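Long-range contacts in iminosuccinate reductase (Paracoccus denitrificans, PDB 6RQA), which catalyses the NADH-dependent reduction of iminosuccinate to L-aspartate, regenerating the amino group donor of the beta-hydroxyaspartate cycle during glyoxylate assimilation: residues Y142-K146 with P300-D304; M164-A168 with T192-L198. All blocks are in the same frame, centred on the assembly; numbering follows the deposited sequence.

Contact 1 of 2, residues Y142-K146 with P300-D304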
ATOM      1  N   TYR A 142      -7.448  30.757   5.443  1.00 47.81           N
ATOM      2  CA  TYR A 142      -8.771  30.628   6.037  1.00 48.33           C
ATOM      3  C   TYR A 142      -8.804  30.811   7.549  1.00 51.25           C
ATOM      4  O   TYR A 142      -9.900  30.896   8.115  1.00 65.57           O
ATOM      5  CB  TYR A 142      -9.381  29.261   5.683  1.00 44.83           C
ATOM      6  CG  TYR A 142      -9.798  29.131   4.234  1.00 37.62           C
ATOM      7  CD1 TYR A 142     -11.033  29.601   3.802  1.00 37.86           C
ATOM      8  CD2 TYR A 142      -8.961  28.537   3.298  1.00 40.36           C
ATOM      9  CE1 TYR A 142     -11.421  29.487   2.479  1.00 32.50           C
ATOM     10  CE2 TYR A 142      -9.340  28.419   1.971  1.00 30.76           C
ATOM     11  CZ  TYR A 142     -10.571  28.894   1.569  1.00 42.85           C
ATOM     12  OH  TYR A 142     -10.953  28.779   0.251  1.00 43.37           O
ATOM     13  N   LEU A 143      -7.652  30.878   8.223  1.00 42.05           N
ATOM     14  CA  LEU A 143      -7.637  30.970   9.679  1.00 45.32           C
ATOM     15  C   LEU A 143      -6.726  32.052  10.247  1.00 42.58           C
ATOM     16  O   LEU A 143      -6.810  32.321  11.451  1.00 41.16           O
ATOM     17  CB  LEU A 143      -7.235  29.623  10.299  1.00 42.92           C
ATOM     18  CG  LEU A 143      -8.082  28.403   9.933  1.00 51.22           C
ATOM     19  CD1 LEU A 143      -7.441  27.133  10.467  1.00 44.43           C
ATOM     20  CD2 LEU A 143      -9.502  28.552  10.461  1.00 53.58           C
ATOM     21  N   ALA A 144      -5.871  32.675   9.442  1.00 38.38           N
ATOM     22  CA  ALA A 144      -4.945  33.663   9.973  1.00 53.92           C
ATOM     23  C   ALA A 144      -5.696  34.894  10.481  1.00 58.01           C
ATOM     24  O   ALA A 144      -6.752  35.252   9.950  1.00 46.31           O
ATOM     25  CB  ALA A 144      -3.932  34.084   8.912  1.00 57.17           C
ATOM     26  N   PRO A 145      -5.173  35.553  11.514  1.00 64.17           N
ATOM     27  CA  PRO A 145      -5.810  36.781  12.000  1.00 67.36           C
ATOM     28  C   PRO A 145      -5.843  37.852  10.921  1.00 62.53           C
ATOM     29  O   PRO A 145      -4.988  37.900  10.034  1.00 50.72           O
ATOM     30  CB  PRO A 145      -4.922  37.200  13.179  1.00 70.16           C
ATOM     31  CG  PRO A 145      -4.238  35.940  13.605  1.00 64.92           C
ATOM     32  CD  PRO A 145      -4.024  35.158  12.347  1.00 63.80           C
ATOM     33  N   LYS A 146      -6.853  38.711  11.006  1.00 70.43           N
ATOM     34  CA  LYS A 146      -7.032  39.768  10.020  1.00 72.66           C
ATOM     35  C   LYS A 146      -5.848  40.725  10.045  1.00 69.13           C
ATOM     36  O   LYS A 146      -5.530  41.311  11.085  1.00 51.85           O
ATOM     37  CB  LYS A 146      -8.337  40.515  10.286  1.00 85.78           C
ATOM     38  CG  LYS A 146      -8.842  40.417  11.723  1.00 94.21           C
ATOM     39  CD  LYS A 146     -10.074  39.519  11.825  1.00 96.93           C
ATOM     40  CE  LYS A 146      -9.731  38.133  12.354  1.00 90.70           C
ATOM     41  NZ  LYS A 146      -9.278  38.172  13.773  1.00 84.95           N
ATOM     42  N   PRO A 300     -17.357  28.414  10.031  1.00 52.97           N
ATOM     43  CA  PRO A 300     -16.918  29.818   9.977  1.00 58.18           C
ATOM     44  C   PRO A 300     -15.426  29.989  10.200  1.00 62.99           C
ATOM     45  O   PRO A 300     -14.844  30.957   9.696  1.00 63.23           O
ATOM     46  CB  PRO A 300     -17.742  30.488  11.086  1.00 53.42           C
ATOM     47  CG  PRO A 300     -18.114  29.376  12.011  1.00 53.30           C
ATOM     48  CD  PRO A 300     -18.291  28.165  11.143  1.00 60.09           C
ATOM     49  N   GLY A 301     -14.789  29.084  10.940  1.00 61.20           N
ATOM     50  CA  GLY A 301     -13.351  29.123  11.104  1.00 60.15           C
ATOM     51  C   GLY A 301     -12.884  29.761  12.395  1.00 60.05           C
ATOM     52  O   GLY A 301     -13.227  29.297  13.487  1.00 50.33           O
ATOM     53  N   ARG A 302     -12.093  30.830  12.276  1.00 61.00           N
ATOM     54  CA  ARG A 302     -11.523  31.475  13.455  1.00 58.16           C
ATOM     55  C   ARG A 302     -12.606  32.098  14.328  1.00 62.84           C
ATOM     56  O   ARG A 302     -12.679  31.827  15.533  1.00 68.98           O
ATOM     57  CB  ARG A 302     -10.501  32.530  13.029  1.00 50.91           C
ATOM     58  CG  ARG A 302     -10.155  33.534  14.117  1.00 57.72           C
ATOM     59  CD  ARG A 302      -9.039  34.467  13.677  1.00 66.05           C
ATOM     60  NE  ARG A 302      -7.756  33.775  13.593  1.00 76.55           N
ATOM     61  CZ  ARG A 302      -6.909  33.648  14.609  1.00 79.00           C
ATOM     62  NH1 ARG A 302      -7.208  34.168  15.793  1.00 67.68           N
ATOM     63  NH2 ARG A 302      -5.765  33.001  14.443  1.00 88.79           N
ATOM     64  N   GLY A 303     -13.458  32.932  13.740  1.00 49.88           N
ATOM     65  CA  GLY A 303     -14.460  33.641  14.510  1.00 55.97           C
ATOM     66  C   GLY A 303     -13.844  34.664  15.443  1.00 69.19           C
ATOM     67  O   GLY A 303     -13.152  35.583  14.995  1.00 63.22           O
ATOM     68  N   ASP A 304     -14.083  34.512  16.745  1.00 92.71           N
ATOM     69  CA  ASP A 304     -13.521  35.400  17.754  1.00101.83           C
ATOM     70  C   ASP A 304     -12.494  34.706  18.637  1.00 90.89           C
ATOM     71  O   ASP A 304     -12.142  35.235  19.697  1.00 94.23           O
ATOM     72  CB  ASP A 304     -14.636  35.997  18.614  1.00113.93           C
ATOM     73  CG  ASP A 304     -15.433  37.055  17.877  1.00120.83           C
ATOM     74  OD1 ASP A 304     -14.814  37.984  17.317  1.00121.65           O
ATOM     75  OD2 ASP A 304     -16.678  36.950  17.851  1.00124.79           O
TER
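Arg302 reaches across from a loop of the Rossmann-type NAD-binding domain to grip the backbone carbonyl of Leu143, where helix 125-143 leads into the chain that enters the parallel sheet. Arg302 NE gives Leu143 O a nearly straight hydrogen bond, 2.8 Å long with an N-H...O angle of 164°, and the oxygen lies close to the guanidinium plane. NH2 of Arg302 adds a weak, more bent bond to Leu143 O at 3.2 Å. With CG anti to the backbone N (chi1 163°), the aliphatic part of Arg302 runs toward Leu143, and the bend at chi3 (-70°) brings NE to the carbonyl oxygen. NH2 also bonds Thr235 O, so one buried guanidinium ties together two pieces of backbone, a task suited to a group with several N-H donors. Over one face, toward its rim, comes CG of Pro145, 3.4 Å from Arg302 NH2; proline offers a compact apolar ring with no polar side-chain atom to compete for the N-H groups. The packed side is completed by Leu143, whose CD2 lies 3.9 Å from Gly301 CA, while its side chain also touches His236 and Leu291. Glycine suits position 301 because, at its positive phi, a side chain would collide with the carbonyl oxygen of Pro300 and press on Tyr142 O and Leu143 CD2. The solvent side is looser. There the long, flexible Lys146 folds back obliquely over the aliphatic part of Arg302, the two like charges staying apart and Lys146 NZ lying 3.7 Å from Arg302 CD.

Contact 2 of 2, residues M164-A168 with T192-L198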
ATOM      1  N   MET A 164       7.883  28.761   4.010  1.00 42.60           N
ATOM      2  CA  MET A 164       7.941  30.219   3.975  1.00 43.77           C
ATOM      3  C   MET A 164       7.509  30.759   2.617  1.00 41.87           C
ATOM      4  O   MET A 164       6.800  31.771   2.543  1.00 32.21           O
ATOM      5  CB  MET A 164       9.351  30.699   4.324  1.00 44.87           C
ATOM      6  CG  MET A 164       9.459  32.205   4.518  1.00 56.13           C
ATOM      7  SD  MET A 164      11.130  32.766   4.907  1.00 51.60           S
ATOM      8  CE  MET A 164      11.459  31.841   6.402  1.00 47.92           C
ATOM      9  N   ARG A 165       7.921  30.100   1.533  1.00 35.23           N
ATOM     10  CA  ARG A 165       7.533  30.559   0.203  1.00 34.03           C
ATOM     11  C   ARG A 165       6.030  30.433  -0.012  1.00 52.54           C
ATOM     12  O   ARG A 165       5.400  31.337  -0.575  1.00 60.43           O
ATOM     13  CB  ARG A 165       8.297  29.783  -0.870  1.00 36.72           C
ATOM     14  CG  ARG A 165       9.731  30.247  -1.068  1.00 51.30           C
ATOM     15  CD  ARG A 165      10.351  29.627  -2.312  1.00 54.93           C
ATOM     16  NE  ARG A 165      10.749  28.238  -2.102  1.00 62.74           N
ATOM     17  CZ  ARG A 165      11.980  27.859  -1.775  1.00 66.00           C
ATOM     18  NH1 ARG A 165      12.937  28.764  -1.622  1.00 63.89           N
ATOM     19  NH2 ARG A 165      12.256  26.573  -1.603  1.00 72.59           N
ATOM     20  N   ALA A 166       5.434  29.323   0.432  1.00 48.39           N
ATOM     21  CA  ALA A 166       3.998  29.143   0.253  1.00 38.85           C
ATOM     22  C   ALA A 166       3.199  30.105   1.121  1.00 41.26           C
ATOM     23  O   ALA A 166       2.121  30.555   0.717  1.00 34.49           O
ATOM     24  CB  ALA A 166       3.607  27.697   0.557  1.00 26.52           C
ATOM     25  N   ALA A 167       3.711  30.437   2.308  1.00 34.36           N
ATOM     26  CA  ALA A 167       3.001  31.365   3.183  1.00 35.02           C
ATOM     27  C   ALA A 167       3.059  32.786   2.640  1.00 42.46           C
ATOM     28  O   ALA A 167       2.060  33.514   2.685  1.00 37.98           O
ATOM     29  CB  ALA A 167       3.582  31.303   4.595  1.00 34.95           C
ATOM     30  N   ALA A 168       4.218  33.199   2.124  1.00 46.31           N
ATOM     31  CA  ALA A 168       4.345  34.532   1.548  1.00 45.24           C
ATOM     32  C   ALA A 168       3.573  34.674   0.244  1.00 44.83           C
ATOM     33  O   ALA A 168       3.277  35.802  -0.165  1.00 52.13           O
ATOM     34  CB  ALA A 168       5.818  34.867   1.318  1.00 42.99           C
ATOM     35  N   THR A 192      15.928  32.461   2.279  1.00 39.32           N
ATOM     36  CA  THR A 192      14.639  32.446   1.596  1.00 46.00           C
ATOM     37  C   THR A 192      13.834  33.706   1.889  1.00 35.36           C
ATOM     38  O   THR A 192      13.075  34.167   1.029  1.00 34.96           O
ATOM     39  CB  THR A 192      13.847  31.198   1.989  1.00 45.75           C
ATOM     40  OG1 THR A 192      13.674  31.163   3.410  1.00 55.75           O
ATOM     41  CG2 THR A 192      14.589  29.950   1.546  1.00 43.39           C
ATOM     42  N   ALA A 193      13.985  34.277   3.087  1.00 30.50           N
ATOM     43  CA  ALA A 193      13.361  35.564   3.367  1.00 35.78           C
ATOM     44  C   ALA A 193      13.907  36.654   2.453  1.00 45.60           C
ATOM     45  O   ALA A 193      13.184  37.597   2.109  1.00 47.29           O
ATOM     46  CB  ALA A 193      13.564  35.945   4.833  1.00 31.52           C
ATOM     47  N   ALA A 194      15.175  36.543   2.049  1.00 42.30           N
ATOM     48  CA  ALA A 194      15.727  37.491   1.088  1.00 37.62           C
ATOM     49  C   ALA A 194      15.158  37.272  -0.307  1.00 38.33           C
ATOM     50  O   ALA A 194      14.964  38.239  -1.054  1.00 38.54           O
ATOM     51  CB  ALA A 194      17.252  37.388   1.061  1.00 43.10           C
ATOM     52  N   GLU A 195      14.886  36.017  -0.677  1.00 50.76           N
ATOM     53  CA  GLU A 195      14.264  35.745  -1.969  1.00 54.61           C
ATOM     54  C   GLU A 195      12.859  36.323  -2.044  1.00 50.97           C
ATOM     55  O   GLU A 195      12.403  36.715  -3.125  1.00 49.12           O
ATOM     56  CB  GLU A 195      14.227  34.239  -2.234  1.00 50.70           C
ATOM     57  CG  GLU A 195      15.590  33.570  -2.288  1.00 69.66           C
ATOM     58  CD  GLU A 195      15.493  32.077  -2.538  1.00 88.53           C
ATOM     59  OE1 GLU A 195      14.372  31.530  -2.460  1.00 93.44           O
ATOM     60  OE2 GLU A 195      16.537  31.450  -2.814  1.00 95.87           O
ATOM     61  N   LEU A 196      12.161  36.386  -0.914  1.00 35.14           N
ATOM     62  CA  LEU A 196      10.807  36.915  -0.850  1.00 29.84           C
ATOM     63  C   LEU A 196      10.768  38.413  -0.574  1.00 37.70           C
ATOM     64  O   LEU A 196       9.677  38.973  -0.436  1.00 42.72           O
ATOM     65  CB  LEU A 196      10.009  36.173   0.226  1.00 34.43           C
ATOM     66  CG  LEU A 196       9.957  34.650   0.082  1.00 32.37           C
ATOM     67  CD1 LEU A 196       9.376  34.015   1.332  1.00 29.66           C
ATOM     68  CD2 LEU A 196       9.155  34.257  -1.148  1.00 34.06           C
ATOM     69  N   GLY A 197      11.925  39.069  -0.490  1.00 39.93           N
ATOM     70  CA  GLY A 197      11.955  40.494  -0.211  1.00 31.66           C
ATOM     71  C   GLY A 197      11.457  40.857   1.168  1.00 36.80           C
ATOM     72  O   GLY A 197      10.917  41.952   1.359  1.00 44.01           O
ATOM     73  N   LEU A 198      11.627  39.964   2.141  1.00 41.89           N
ATOM     74  CA  LEU A 198      11.130  40.159   3.489  1.00 44.64           C
ATOM     75  C   LEU A 198      12.292  40.193   4.472  1.00 48.41           C
ATOM     76  O   LEU A 198      13.185  39.336   4.398  1.00 49.90           O
ATOM     77  CB  LEU A 198      10.153  39.036   3.876  1.00 32.01           C
ATOM     78  CG  LEU A 198       8.841  38.968   3.094  1.00 31.83           C
ATOM     79  CD1 LEU A 198       8.051  37.730   3.485  1.00 31.18           C
ATOM     80  CD2 LEU A 198       8.023  40.223   3.332  1.00 32.32           C
TER
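Two neighbouring helices of the parallel-sheet nucleotide-binding domain, 158-170 and 186-195, meet here, with Met164 of the first laid against Thr192 and Ala193 of the second and Leu196 just beyond its end. With chi1 (-171°) and chi2 both anti, Met164 SD is carried straight out to 3.4 Å from Thr192 OG1 and 4.0 Å from Ala193 CB; the bend at chi3 then turns CE. Met164 CG lies 3.7 Å from Leu196 CD1. The buried Thr192 hydroxyl turns its single proton back to its own helix, chiefly to Arg188 O, with Leu189 O beside it. An alanine in place of Met164 would remove CG, SD and CE, and would probably open a gap beside Thr192, Ala193 and Leu196. The helices belong to successive beta-alpha-beta crossovers of the Rossmann type, and Met164 also touches Met153 and Val176 on two strands of the sheet. Small Ala168 lets Leu196 come close, Ala168 CB lying 3.7 Å from Leu196 CD1, and Leu198 meets the same alanine methyl. Past Leu196, Gly197 takes the positive phi of a Schellman motif, a conformation that suits glycine, and Leu198 N bonds back to Ala193 O. Toward solvent, Arg165 NH1 forms a salt bridge with Glu195 OE1 at 3.2 Å, its hydrogen bond weak (126°) although guanidinium and carboxylate are nearly coplanar; the arginine also makes a cation-pi contact with Phe162.

How the contacts relate
From the N terminus, the chain first builds most of the mixed sheet, then runs along helix 125-143 to residues 142-146, the first half of contact 1. Contact 2 follows, closing a short loop of 23 residues by joining the helices that come after strands 150-154 and 175-179. Only after 153 intervening residues does the second half of contact 1 arrive, tying the C-terminal part of helix 125-143 and the chain just past it to the loop between helix 291-295 and strand 307-311; contact 2 is therefore nested inside contact 1. The two do not touch, their nearest atoms being about 9 Å apart. Helix 125-143 links them indirectly: its Ala133 and Ala137 pack against Ala166.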